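Local coordinates for protein aspartate-semialdehyde dehydrogenase (Cryptococcus neoformans var. neoformans JEC21, PDB 5CEF) that catalyses the NADPH-dependent reductive dephosphorylation of 4-phospho-L-aspartate to its semialdehyde, the second step in making the aspartate family of amino acids, at residues A[117-122]-A[216-221]; A[301-304]-A[308-311]. All coordinates share one frame; numbering follows the deposited sequence.

Interaction 1: residues A[117-122]-A[216-221]; sequences YRRDPL and IEWETN
R118 and R119 reach from the loop after strand 109-112 of the Rossmann-type NAD-binding domain and meet W218 and E219 on helix 212-224, within the dimerisation-domain part of the sequence. The broad contact is an arginine-aromatic stack. The R119 guanidinium lies flat on the W218 indole, planes 4° apart, with its CZ 4.0 Å from the centroid of the five-membered ring: a cation-pi pair. Behind it, the extended chain runs over the same face and sets CD 3.7 Å above the six-membered ring, a CH-pi contact. W218 turns CG anti to its backbone N (chi1 -165°), which brings the indole under the whole arginine chain. The stack takes one guanidinium face, while water 1 lies at the edge, in plane, and accepts from R119 NE at 2.8 Å; NH2 makes a salt bridge to D214, one turn earlier on the helix. The water in turn donates a hydrogen bond to E219 OE2 at 2.7 Å. That OE2 is 5.2 Å from R119 NH2, so the water bridges two groups that do not touch directly. E219 is buried, and its OE2 also stands at the edge of the R118 guanidinium, near its plane, taking a weak hydrogen bond from R118 NH1 at 3.4 Å, part of a salt bridge; the R118 chain is extended, and the carboxylate is turned 77° from the guanidinium. One oxygen thus links both arginines. Some loop backbone atoms also have partners: a type I turn from Y117 to D120 closes with D120 N on Y117 O, while R118 O accepts from K222 NZ, further along the helix. From the last residue of that turn, D120 OD1 accepts from L122 N at 2.9 Å through its anti lone pair, an Asx turn.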
ATOM      1  N   TYR A 117     -32.120 -16.237  -0.108  1.00 41.64           N
ATOM      2  CA  TYR A 117     -32.602 -17.597  -0.390  1.00 35.76           C
ATOM      3  C   TYR A 117     -31.572 -18.746  -0.196  1.00 36.44           C
ATOM      4  O   TYR A 117     -31.869 -19.901  -0.465  1.00 39.19           O
ATOM      5  CB  TYR A 117     -33.210 -17.632  -1.800  1.00 33.93           C
ATOM      6  CG  TYR A 117     -34.554 -16.958  -1.815  1.00 35.44           C
ATOM      7  CD1 TYR A 117     -35.669 -17.616  -1.322  1.00 35.50           C
ATOM      8  CD2 TYR A 117     -34.699 -15.633  -2.231  1.00 34.15           C
ATOM      9  CE1 TYR A 117     -36.898 -16.989  -1.280  1.00 35.46           C
ATOM     10  CE2 TYR A 117     -35.928 -15.000  -2.191  1.00 35.22           C
ATOM     11  CZ  TYR A 117     -37.015 -15.683  -1.712  1.00 35.31           C
ATOM     12  OH  TYR A 117     -38.244 -15.079  -1.676  1.00 41.29           O
ATOM     13  N   ARG A 118     -30.389 -18.433   0.291  1.00 35.94           N
ATOM     14  CA  ARG A 118     -29.302 -19.390   0.363  1.00 37.67           C
ATOM     15  C   ARG A 118     -29.560 -20.553   1.256  1.00 37.92           C
ATOM     16  O   ARG A 118     -29.089 -21.659   0.967  1.00 37.54           O
ATOM     17  CB  ARG A 118     -28.032 -18.686   0.847  1.00 44.47           C
ATOM     18  CG  ARG A 118     -27.475 -17.749  -0.207  1.00 49.38           C
ATOM     19  CD  ARG A 118     -26.131 -17.168   0.154  1.00 51.82           C
ATOM     20  NE  ARG A 118     -25.622 -16.368  -0.963  1.00 53.61           N
ATOM     21  CZ  ARG A 118     -24.445 -15.765  -0.995  1.00 52.92           C
ATOM     22  NH1 ARG A 118     -23.660 -15.875   0.044  1.00 55.10           N
ATOM     23  NH2 ARG A 118     -24.056 -15.066  -2.070  1.00 49.60           N
ATOM     24  N   ARG A 119     -30.254 -20.303   2.361  1.00 35.35           N
ATOM     25  CA  ARG A 119     -30.576 -21.351   3.307  1.00 33.77           C
ATOM     26  C   ARG A 119     -32.001 -21.891   3.140  1.00 32.48           C
ATOM     27  O   ARG A 119     -32.420 -22.780   3.897  1.00 31.51           O
ATOM     28  CB  ARG A 119     -30.377 -20.842   4.728  1.00 37.33           C
ATOM     29  CG  ARG A 119     -29.038 -20.152   4.910  1.00 40.93           C
ATOM     30  CD  ARG A 119     -28.597 -20.069   6.349  1.00 39.97           C
ATOM     31  NE  ARG A 119     -27.295 -19.427   6.396  1.00 43.62           N
ATOM     32  CZ  ARG A 119     -26.558 -19.273   7.493  1.00 46.53           C
ATOM     33  NH1 ARG A 119     -26.998 -19.701   8.669  1.00 39.65           N
ATOM     34  NH2 ARG A 119     -25.355 -18.662   7.408  1.00 52.31           N
ATOM     35  N   ASP A 120     -32.732 -21.405   2.141  1.00 29.08           N
ATOM     36  CA  ASP A 120     -34.097 -21.883   1.897  1.00 28.86           C
ATOM     37  C   ASP A 120     -34.022 -23.369   1.522  1.00 30.19           C
ATOM     38  O   ASP A 120     -33.230 -23.765   0.674  1.00 29.55           O
ATOM     39  CB  ASP A 120     -34.734 -21.076   0.782  1.00 28.55           C
ATOM     40  CG  ASP A 120     -36.172 -21.432   0.552  1.00 28.68           C
ATOM     41  OD1 ASP A 120     -36.474 -22.575   0.138  1.00 29.80           O
ATOM     42  OD2 ASP A 120     -36.991 -20.517   0.689  1.00 28.82           O
ATOM     43  N   PRO A 121     -34.833 -24.205   2.167  1.00 32.43           N
ATOM     44  CA  PRO A 121     -34.651 -25.666   1.972  1.00 33.28           C
ATOM     45  C   PRO A 121     -35.068 -26.201   0.604  1.00 30.35           C
ATOM     46  O   PRO A 121     -34.861 -27.367   0.345  1.00 29.96           O
ATOM     47  CB  PRO A 121     -35.506 -26.303   3.088  1.00 33.20           C
ATOM     48  CG  PRO A 121     -36.447 -25.207   3.539  1.00 34.76           C
ATOM     49  CD  PRO A 121     -35.811 -23.878   3.223  1.00 32.94           C
ATOM     50  N   LEU A 122     -35.628 -25.364  -0.264  1.00 32.92           N
ATOM     51  CA  LEU A 122     -35.951 -25.778  -1.643  1.00 36.37           C
ATOM     52  C   LEU A 122     -35.055 -25.130  -2.713  1.00 35.07           C
ATOM     53  O   LEU A 122     -35.167 -25.453  -3.903  1.00 37.12           O
ATOM     54  CB  LEU A 122     -37.398 -25.411  -1.972  1.00 37.74           C
ATOM     55  CG  LEU A 122     -38.479 -25.902  -1.002  1.00 35.86           C
ATOM     56  CD1 LEU A 122     -39.789 -25.187  -1.233  1.00 35.03           C
ATOM     57  CD2 LEU A 122     -38.637 -27.415  -1.133  1.00 36.19           C
ATOM     58  N   ILE A 216     -19.347 -18.985   5.367  1.00 28.62           N
ATOM     59  CA  ILE A 216     -18.452 -20.089   5.136  1.00 29.79           C
ATOM     60  C   ILE A 216     -18.789 -21.291   6.004  1.00 29.06           C
ATOM     61  O   ILE A 216     -18.772 -22.407   5.529  1.00 30.41           O
ATOM     62  CB  ILE A 216     -16.948 -19.702   5.322  1.00 34.24           C
ATOM     63  CG1 ILE A 216     -16.489 -18.760   4.201  1.00 34.77           C
ATOM     64  CG2 ILE A 216     -16.038 -20.920   5.252  1.00 32.94           C
ATOM     65  CD1 ILE A 216     -15.191 -18.013   4.485  1.00 38.26           C
ATOM     66  N   GLU A 217     -19.094 -21.053   7.262  1.00 28.89           N
ATOM     67  CA  GLU A 217     -19.321 -22.134   8.246  1.00 29.73           C
ATOM     68  C   GLU A 217     -20.589 -22.912   7.996  1.00 30.39           C
ATOM     69  O   GLU A 217     -20.611 -24.126   8.106  1.00 33.98           O
ATOM     70  CB  GLU A 217     -19.305 -21.573   9.681  1.00 29.21           C
ATOM     71  CG  GLU A 217     -17.894 -21.175  10.117  1.00 31.78           C
ATOM     72  CD  GLU A 217     -17.796 -20.476  11.462  1.00 30.81           C
ATOM     73  OE1 GLU A 217     -18.840 -20.306  12.110  1.00 38.01           O
ATOM     74  OE2 GLU A 217     -16.679 -20.142  11.871  1.00 25.89           O
ATOM     75  N   TRP A 218     -21.629 -22.233   7.570  1.00 31.99           N
ATOM     76  CA  TRP A 218     -22.882 -22.902   7.316  1.00 31.70           C
ATOM     77  C   TRP A 218     -22.899 -23.455   5.904  1.00 34.41           C
ATOM     78  O   TRP A 218     -23.285 -24.615   5.665  1.00 40.69           O
ATOM     79  CB  TRP A 218     -24.039 -21.914   7.506  1.00 33.66           C
ATOM     80  CG  TRP A 218     -25.314 -22.629   7.607  1.00 37.70           C
ATOM     81  CD1 TRP A 218     -25.872 -23.147   8.733  1.00 35.32           C
ATOM     82  CD2 TRP A 218     -26.177 -22.990   6.519  1.00 38.87           C
ATOM     83  NE1 TRP A 218     -27.061 -23.758   8.420  1.00 37.08           N
ATOM     84  CE2 TRP A 218     -27.262 -23.696   7.065  1.00 38.26           C
ATOM     85  CE3 TRP A 218     -26.147 -22.758   5.147  1.00 38.02           C
ATOM     86  CZ2 TRP A 218     -28.317 -24.156   6.287  1.00 36.81           C
ATOM     87  CZ3 TRP A 218     -27.174 -23.233   4.379  1.00 37.62           C
ATOM     88  CH2 TRP A 218     -28.254 -23.917   4.948  1.00 37.17           C
ATOM     89  N   GLU A 219     -22.515 -22.619   4.939  1.00 34.44           N
ATOM     90  CA  GLU A 219     -22.753 -22.936   3.515  1.00 32.37           C
ATOM     91  C   GLU A 219     -21.899 -24.115   3.038  1.00 30.55           C
ATOM     92  O   GLU A 219     -22.293 -24.857   2.122  1.00 28.72           O
ATOM     93  CB  GLU A 219     -22.515 -21.707   2.643  1.00 30.80           C
ATOM     94  CG  GLU A 219     -23.496 -20.603   2.943  1.00 31.19           C
ATOM     95  CD  GLU A 219     -23.336 -19.364   2.068  1.00 32.64           C
ATOM     96  OE1 GLU A 219     -22.489 -19.368   1.136  1.00 31.77           O
ATOM     97  OE2 GLU A 219     -24.037 -18.353   2.358  1.00 35.16           O
ATOM     98  N   THR A 220     -20.733 -24.285   3.650  1.00 26.15           N
ATOM     99  CA  THR A 220     -19.839 -25.351   3.208  1.00 24.88           C
ATOM    100  C   THR A 220     -20.553 -26.703   3.241  1.00 24.80           C
ATOM    101  O   THR A 220     -20.354 -27.515   2.324  1.00 24.47           O
ATOM    102  CB  THR A 220     -18.576 -25.355   4.058  1.00 24.65           C
ATOM    103  OG1 THR A 220     -17.835 -24.166   3.775  1.00 21.73           O
ATOM    104  CG2 THR A 220     -17.717 -26.560   3.788  1.00 25.06           C
ATOM    105  N   ASN A 221     -21.377 -26.947   4.284  1.00 24.94           N
ATOM    106  CA  ASN A 221     -22.058 -28.251   4.441  1.00 24.59           C
ATOM    107  C   ASN A 221     -23.212 -28.435   3.486  1.00 25.45           C
ATOM    108  O   ASN A 221     -23.392 -29.505   2.887  1.00 27.12           O
ATOM    109  CB  ASN A 221     -22.495 -28.470   5.878  1.00 25.11           C
ATOM    110  CG  ASN A 221     -21.384 -29.093   6.744  1.00 25.50           C
ATOM    111  OD1 ASN A 221     -20.790 -30.121   6.390  1.00 28.98           O
ATOM    112  ND2 ASN A 221     -21.141 -28.517   7.864  1.00 23.50           N
TER
HETATM  113  O   HOH W   1     -25.648 -18.146   4.479  1.00 40.04           O

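Interaction 2: residues A[301-304]-A[308-311]; sequences VVHD and RPQP
H303 meets R308 and P309 by van der Waals contact with their aliphatic carbons; no hydrogen bond joins the two segments. Its CB lies 3.9 Å from R308 CB, and farther out along the ring H303 CD2 comes to 3.8 Å from P309 CB. P309 CA lies over one face of the imidazole and V301 CG1, from the histidine's own segment, over the opposite face, both offset toward the rim. H303 has CG beside its backbone N (chi1 -66°) and the ring turned crosswise at chi2 -90°, which swings the CD2-NE2 side over the proline. P309 follows a cis peptide bond, and its ring meets the histidine with CB and, less closely, CD. R308 touches only through its CB, because beyond that its chain folds at chi2 and chi3 and carries the guanidinium off to a salt bridge with D314. These residues flank a tight reversal in the chain: segment 301-304 leaves strand 300-302, an outermost strand, within this chain, of the mixed sheet in the dimerisation domain, and three residues later 308-311 comes back past it. Backbone hydrogen bonds tie V301 to V323 and V325 of strand 323-330, and H303, just past the strand end, also pairs with V325; from the same strand S324 OG makes a weak hydrogen bond with H303 NE2. P309 reaches deeper, packing on S324 and on L341 of strand 336-342. D314 serves the returning chain twice, since its other carboxylate oxygen receives the backbone N-H of Q310. Beyond, Q310 OE1 accepts from N204 ND2 of the second subunit, and P311 packs on that same asparagine.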
ATOM      1  N   VAL A 301      -5.162 -25.179 -10.208  1.00 27.58           N
ATOM      2  CA  VAL A 301      -3.751 -25.217 -10.485  1.00 27.00           C
ATOM      3  C   VAL A 301      -3.002 -25.471  -9.210  1.00 25.61           C
ATOM      4  O   VAL A 301      -3.275 -24.848  -8.210  1.00 27.06           O
ATOM      5  CB  VAL A 301      -3.269 -23.882 -11.082  1.00 31.35           C
ATOM      6  CG1 VAL A 301      -1.741 -23.840 -11.222  1.00 30.96           C
ATOM      7  CG2 VAL A 301      -3.925 -23.632 -12.436  1.00 30.44           C
ATOM      8  N   VAL A 302      -2.011 -26.363  -9.251  1.00 26.64           N
ATOM      9  CA  VAL A 302      -1.122 -26.630  -8.099  1.00 25.72           C
ATOM     10  C   VAL A 302       0.207 -25.920  -8.348  1.00 29.54           C
ATOM     11  O   VAL A 302       0.770 -26.075  -9.409  1.00 29.31           O
ATOM     12  CB  VAL A 302      -0.855 -28.133  -7.928  1.00 22.61           C
ATOM     13  CG1 VAL A 302       0.179 -28.399  -6.849  1.00 21.10           C
ATOM     14  CG2 VAL A 302      -2.152 -28.830  -7.574  1.00 24.65           C
ATOM     15  N   HIS A 303       0.682 -25.151  -7.369  1.00 31.43           N
ATOM     16  CA  HIS A 303       1.938 -24.478  -7.471  1.00 31.01           C
ATOM     17  C   HIS A 303       2.966 -25.318  -6.751  1.00 35.05           C
ATOM     18  O   HIS A 303       2.729 -25.735  -5.626  1.00 31.20           O
ATOM     19  CB  HIS A 303       1.854 -23.097  -6.811  1.00 30.42           C
ATOM     20  CG  HIS A 303       0.943 -22.162  -7.521  1.00 32.05           C
ATOM     21  ND1 HIS A 303       1.384 -21.328  -8.527  1.00 32.65           N
ATOM     22  CD2 HIS A 303      -0.394 -21.944  -7.405  1.00 31.92           C
ATOM     23  CE1 HIS A 303       0.352 -20.639  -9.005  1.00 32.49           C
ATOM     24  NE2 HIS A 303      -0.735 -20.986  -8.341  1.00 30.81           N
ATOM     25  N   ASP A 304       4.138 -25.504  -7.365  1.00 40.18           N
ATOM     26  CA  ASP A 304       5.231 -26.252  -6.718  1.00 40.08           C
ATOM     27  C   ASP A 304       6.134 -25.335  -5.909  1.00 38.18           C
ATOM     28  O   ASP A 304       6.779 -25.794  -4.971  1.00 35.71           O
ATOM     29  CB  ASP A 304       6.086 -27.001  -7.728  1.00 44.25           C
ATOM     30  CG  ASP A 304       5.292 -28.011  -8.536  1.00 49.20           C
ATOM     31  OD1 ASP A 304       4.379 -28.680  -7.969  1.00 51.75           O
ATOM     32  OD2 ASP A 304       5.591 -28.118  -9.752  1.00 55.65           O
ATOM     33  N   ARG A 308       4.204 -19.870  -3.011  1.00 30.68           N
ATOM     34  CA  ARG A 308       3.093 -19.598  -3.941  1.00 28.10           C
ATOM     35  C   ARG A 308       1.888 -20.439  -3.524  1.00 27.26           C
ATOM     36  O   ARG A 308       2.072 -21.500  -2.922  1.00 24.45           O
ATOM     37  CB  ARG A 308       3.512 -19.933  -5.373  1.00 28.68           C
ATOM     38  CG  ARG A 308       4.721 -19.174  -5.885  1.00 28.86           C
ATOM     39  CD  ARG A 308       4.418 -17.703  -6.077  1.00 30.70           C
ATOM     40  NE  ARG A 308       3.747 -17.447  -7.350  1.00 31.74           N
ATOM     41  CZ  ARG A 308       4.383 -17.275  -8.507  1.00 32.39           C
ATOM     42  NH1 ARG A 308       5.709 -17.322  -8.553  1.00 32.53           N
ATOM     43  NH2 ARG A 308       3.698 -17.067  -9.635  1.00 28.66           N
ATOM     44  N   PRO A 309       0.667 -19.992  -3.850  1.00 26.06           N
ATOM     45  CA  PRO A 309       0.307 -18.857  -4.680  1.00 27.55           C
ATOM     46  C   PRO A 309       0.426 -17.535  -3.991  1.00 25.93           C
ATOM     47  O   PRO A 309       0.401 -17.499  -2.775  1.00 25.97           O
ATOM     48  CB  PRO A 309      -1.148 -19.128  -5.006  1.00 27.83           C
ATOM     49  CG  PRO A 309      -1.633 -19.871  -3.839  1.00 26.83           C
ATOM     50  CD  PRO A 309      -0.504 -20.796  -3.527  1.00 26.79           C
ATOM     51  N   GLN A 310       0.526 -16.477  -4.797  1.00 24.08           N
ATOM     52  CA  GLN A 310       0.473 -15.103  -4.330  1.00 25.66           C
ATOM     53  C   GLN A 310      -0.533 -14.380  -5.185  1.00 25.66           C
ATOM     54  O   GLN A 310      -0.485 -14.493  -6.406  1.00 28.64           O
ATOM     55  CB  GLN A 310       1.817 -14.421  -4.512  1.00 26.44           C
ATOM     56  CG  GLN A 310       2.881 -14.932  -3.584  1.00 26.65           C
ATOM     57  CD  GLN A 310       4.234 -14.329  -3.867  1.00 26.55           C
ATOM     58  OE1 GLN A 310       4.345 -13.212  -4.354  1.00 28.15           O
ATOM     59  NE2 GLN A 310       5.261 -15.068  -3.573  1.00 28.12           N
ATOM     60  N   PRO A 311      -1.460 -13.621  -4.578  1.00 24.71           N
ATOM     61  CA  PRO A 311      -2.586 -13.024  -5.349  1.00 24.42           C
ATOM     62  C   PRO A 311      -2.153 -12.108  -6.487  1.00 27.32           C
ATOM     63  O   PRO A 311      -2.767 -12.111  -7.535  1.00 32.37           O
ATOM     64  CB  PRO A 311      -3.355 -12.244  -4.298  1.00 22.85           C
ATOM     65  CG  PRO A 311      -2.424 -12.107  -3.147  1.00 21.94           C
ATOM     66  CD  PRO A 311      -1.591 -13.349  -3.150  1.00 22.89           C
TER

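Overall arrangement
Interactions 1 and 2 lie in separate regions of the chain, with centres 29 Å apart and nearest atoms about 16 Å apart, and follow one another in sequence. Interaction 1 joins the NAD-binding domain to helix 212-224; interaction 2 stays within the dimerisation domain, beside the last strand of its sheet in this chain. Each lies about 10 Å or less from a probable catalytic residue, side chain to side chain: R118 is about 9 Å from C158, the probable acyl-thioester nucleophile, and P309 about 10 Å from H257, the probable proton acceptor. R118 is also about 10 Å from V20, a likely NADP-binding residue. Residues next to each contact reach the second subunit: E217 beside interaction 1, Q310 and P311 beside interaction 2.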